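Local coordinates for protein soluble lytic murein transglycosylase (Pseudomonas aeruginosa, PDB 5OHU) that probably cleaves the glycan strands of peptidoglycan as a lytic transglycosylase, in both exolytic and endolytic turnover of the cell wall, at residues D239-G242 against L243-R247. Numbering follows the deposited sequence.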
loop_
_atom_site.group_PDB
_atom_site.type_symbol
_atom_site.label_atom_id
_atom_site.label_comp_id
_atom_site.label_asym_id
_atom_site.label_seq_id
_atom_site.Cartn_x
_atom_site.Cartn_y
_atom_site.Cartn_z
ATOM N N ASP A 239 -2.065 0.667 31.600
ATOM C CA ASP A 239 -2.549 0.376 30.252
ATOM C C ASP A 239 -3.418 1.509 29.722
ATOM O O ASP A 239 -3.278 1.921 28.566
ATOM C CB ASP A 239 -3.336 -0.935 30.256
ATOM C CG ASP A 239 -2.482 -2.129 29.894
ATOM O OD1 ASP A 239 -1.558 -1.978 29.070
ATOM O OD2 ASP A 239 -2.734 -3.218 30.445
ATOM N N VAL A 240 -4.321 2.029 30.550
ATOM C CA VAL A 240 -5.133 3.161 30.117
ATOM C C VAL A 240 -4.241 4.315 29.687
ATOM O O VAL A 240 -4.382 4.860 28.586
ATOM C CB VAL A 240 -6.107 3.582 31.226
ATOM C CG1 VAL A 240 -6.780 4.903 30.850
ATOM C CG2 VAL A 240 -7.143 2.478 31.407
ATOM N N VAL A 241 -3.283 4.675 30.540
ATOM C CA VAL A 241 -2.451 5.841 30.281
ATOM C C VAL A 241 -1.570 5.610 29.061
ATOM O O VAL A 241 -1.422 6.497 28.212
ATOM C CB VAL A 241 -1.641 6.184 31.543
ATOM C CG1 VAL A 241 -0.506 7.142 31.222
ATOM C CG2 VAL A 241 -2.581 6.774 32.592
ATOM N N GLY A 242 -1.015 4.409 28.926
ATOM C CA GLY A 242 -0.132 4.152 27.800
ATOM C C GLY A 242 -0.852 4.242 26.474
ATOM O O GLY A 242 -0.323 4.791 25.502
ATOM N N LEU A 243 -2.076 3.706 26.418
ATOM C CA LEU A 243 -2.881 3.839 25.211
ATOM C C LEU A 243 -3.128 5.306 24.896
ATOM O O LEU A 243 -2.972 5.746 23.746
ATOM C CB LEU A 243 -4.206 3.084 25.369
ATOM C CG LEU A 243 -5.050 3.033 24.089
ATOM C CD1 LEU A 243 -5.621 1.643 23.910
ATOM C CD2 LEU A 243 -6.160 4.054 24.146
ATOM N N GLY A 244 -3.486 6.084 25.919
ATOM C CA GLY A 244 -3.754 7.495 25.693
ATOM C C GLY A 244 -2.530 8.262 25.228
ATOM O O GLY A 244 -2.620 9.112 24.340
ATOM N N LEU A 245 -1.361 7.958 25.792
ATOM C CA LEU A 245 -0.170 8.675 25.344
ATOM C C LEU A 245 0.194 8.316 23.914
ATOM O O LEU A 245 0.631 9.181 23.149
ATOM C CB LEU A 245 1.017 8.421 26.265
ATOM C CG LEU A 245 0.800 8.914 27.685
ATOM C CD1 LEU A 245 1.738 8.222 28.659
ATOM C CD2 LEU A 245 0.997 10.402 27.689
ATOM N N ARG A 246 0.011 7.052 23.530
ATOM C CA ARG A 246 0.287 6.665 22.146
ATOM C C ARG A 246 -0.674 7.355 21.194
ATOM O O ARG A 246 -0.276 7.808 20.113
ATOM C CB ARG A 246 0.201 5.142 21.987
ATOM C CG ARG A 246 1.575 4.461 21.999
ATOM C CD ARG A 246 1.629 3.278 22.935
ATOM N NE ARG A 246 0.458 2.414 22.804
ATOM C CZ ARG A 246 -0.020 1.639 23.776
ATOM N NH1 ARG A 246 0.576 1.614 24.969
ATOM N NH2 ARG A 246 -1.099 0.899 23.546
ATOM N N ARG A 247 -1.945 7.441 21.578
ATOM C CA ARG A 247 -2.917 8.157 20.765
ATOM C C ARG A 247 -2.564 9.637 20.706
ATOM O O ARG A 247 -2.464 10.224 19.622
ATOM C CB ARG A 247 -4.320 7.931 21.342
ATOM C CG ARG A 247 -5.470 8.686 20.663
ATOM C CD ARG A 247 -5.861 8.148 19.276
ATOM N NE ARG A 247 -5.841 6.687 19.163
ATOM C CZ ARG A 247 -6.886 5.897 19.411
ATOM N NH1 ARG A 247 -8.036 6.412 19.812
ATOM N NH2 ARG A 247 -6.783 4.581 19.247
HETATM O O HOH W 1 -1.074 0.186 26.523
#
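Leu243 joins Asp239 through the backbone, Leu243 N donating to Asp239 O at 3.0 Å, the first of four i to i+4 bonds that join 239-242 to the next turn of helix 235-251. The side chain of Leu243 leaves this turn and packs on helix 178-190 and on Ala218 of helix 208-219. Gly244 N repeats the bond with Val240 O. The bond from Leu245 N to Val241 O is the shortest of the four, 2.8 Å. Here side chains meet as well: the two residues lie side by side and point the same way, with Val241 CG1 3.6 Å from Leu245 CD1. That methyl lies anti to the backbone N (chi1 165°) and so beside Val241's own carbonyl carbon, on the side where Leu245 lies. Leu267 and Phe269 touch Val241, and Ile277 of helix 271-287 touches Leu245.

Arg246 N makes the last of these four bonds, to Gly242 O at 3.0 Å. Its side chain, bent at chi2 (131°) and chi3 (45°), curls back along its own helix and lays one guanidinium face over the Gly242 carbonyl. Arg246 NH1 is 3.3 Å from Gly242 O, but the angle is too poor for a hydrogen bond. Instead Arg246 NH1 donates to a water O 2.7 Å away, lying in the guanidinium plane, and that water makes weak bonds to Asp239 O and OD1. Arg246 NH2 forms a salt bridge with Glu190, while Asp239 OD1 forms one with Lys186 and Asp239 OD2 accepts a hydrogen bond from Trp182 NE1. Asp239 OD1 and Arg246 NH1, 5.9 Å apart, are not in contact. Any attraction across the bridging water is probably secondary to these direct partners, which tie both groups to helix 178-190.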